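Local atomic coordinates of IL-4-inducing protein (Schistosoma mansoni, PDB entry 4EL6), a protein that triggers interleukin-4 release from basophils independently of antigen by binding IgE through a crystallin fold. Residues A[68-71]-A[75-78]. Sequence-based numbering, arbitrary orientation.
Sequences TGLG and CIDD
I76 extends its ethyl branch between the side chains of T68 and L70, joining the two antiparallel sheets of this crystallin-fold domain. Strand 67-71 forms an edge of one sheet, beside 52-58, and strand 75-76 an edge of the other, beside 39-41; only a short link separates them in sequence. No hydrogen bond passes between 68-71 and 75-78, and the CA atoms of L70 and C75, the nearest pair, are 7.5 Å apart. The backbones pair outward instead, T68 with L57 and L70 with W55 on one side, I76 with V40 on the other, and the interface is left to three side chains.

T68 and I76 meet tip to tip, methyl against methyl, with CG2 of T68 3.6 Å from CD1 of I76. CG2 of T68 lies anti to its own backbone N, the rotation that presents this methyl to the isoleucine, while OG1 sits beside the N. L70 comes in differently: its side chain crosses that of I76 at about a right angle, so the forked end of the leucine lies against the flank of the ethyl branch. CD1 of I76 is 3.9 Å from the branch carbon CG of L70 and 4.1 Å from each of its methyls. On I76 the second torsion is nearly extended (chi2 170°), carrying CD1 out to both partners.

The contact is small and wholly apolar. L70 is buried, whereas T68, which also rests on F84, and I76 remain partly exposed. C75 turns its CB away from 68-71, and its SG forms the disulfide to C41, a covalent tie to the neighbouring strand. Further back along the isoleucine, CD2 of L70 packs 4.0 Å from CG1 of I76.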
loop_
_atom_site.group_PDB
_atom_site.type_symbol
_atom_site.label_atom_id
_atom_site.label_comp_id
_atom_site.label_asym_id
_atom_site.label_seq_id
_atom_site.Cartn_x
_atom_site.Cartn_y
_atom_site.Cartn_z
ATOM N N THR A 68 -5.383 -4.081 -3.463
ATOM C CA THR A 68 -5.945 -2.993 -2.705
ATOM C C THR A 68 -5.058 -1.807 -3.011
ATOM O O THR A 68 -3.835 -1.820 -2.726
ATOM C CB THR A 68 -5.918 -3.358 -1.241
ATOM O OG1 THR A 68 -6.888 -4.382 -1.003
ATOM C CG2 THR A 68 -6.232 -2.134 -0.314
ATOM N N GLY A 69 -5.652 -0.712 -3.528
ATOM C CA GLY A 69 -4.931 0.451 -3.912
ATOM C C GLY A 69 -5.247 1.612 -2.976
ATOM O O GLY A 69 -6.321 1.652 -2.391
ATOM N N LEU A 70 -4.260 2.487 -2.789
ATOM C CA LEU A 70 -4.365 3.649 -1.894
ATOM C C LEU A 70 -3.695 4.806 -2.569
ATOM O O LEU A 70 -2.515 4.739 -2.996
ATOM C CB LEU A 70 -3.643 3.490 -0.536
ATOM C CG LEU A 70 -4.012 2.373 0.406
ATOM C CD1 LEU A 70 -3.271 1.079 0.175
ATOM C CD2 LEU A 70 -3.691 2.957 1.798
ATOM N N GLY A 71 -4.470 5.856 -2.706
ATOM C CA GLY A 71 -3.934 7.151 -3.146
ATOM C C GLY A 71 -3.378 8.044 -2.029
ATOM O O GLY A 71 -3.455 7.753 -0.834
ATOM N N CYS A 75 -5.872 6.655 4.342
ATOM C CA CYS A 75 -5.571 5.567 5.284
ATOM C C CYS A 75 -6.630 4.457 5.213
ATOM O O CYS A 75 -7.864 4.743 4.964
ATOM C CB CYS A 75 -5.550 6.071 6.721
ATOM S SG CYS A 75 -4.181 7.187 7.054
ATOM N N ILE A 76 -6.186 3.207 5.284
ATOM C CA ILE A 76 -7.084 2.143 5.650
ATOM C C ILE A 76 -6.978 1.900 7.152
ATOM O O ILE A 76 -5.982 1.408 7.643
ATOM C CB ILE A 76 -6.819 0.870 4.825
ATOM C CG1 ILE A 76 -6.971 1.198 3.346
ATOM C CG2 ILE A 76 -7.779 -0.213 5.318
ATOM C CD1 ILE A 76 -6.498 0.104 2.468
ATOM N N ASP A 77 -7.992 2.361 7.911
ATOM C CA ASP A 77 -7.857 2.357 9.343
ATOM C C ASP A 77 -7.872 0.968 9.981
ATOM O O ASP A 77 -7.365 0.783 11.088
ATOM C CB ASP A 77 -9.029 3.172 9.937
ATOM C CG ASP A 77 -8.910 4.663 9.704
ATOM O OD1 ASP A 77 -7.774 5.210 9.562
ATOM O OD2 ASP A 77 -10.006 5.292 9.751
ATOM N N ASP A 78 -8.543 0.040 9.339
ATOM C CA ASP A 78 -8.517 -1.365 9.837
ATOM C C ASP A 78 -8.281 -2.317 8.674
ATOM O O ASP A 78 -9.193 -2.789 7.962
ATOM C CB ASP A 78 -9.762 -1.782 10.629
ATOM C CG ASP A 78 -9.626 -3.159 11.197
ATOM O OD1 ASP A 78 -8.642 -3.893 10.846
ATOM O OD2 ASP A 78 -10.416 -3.465 12.126
#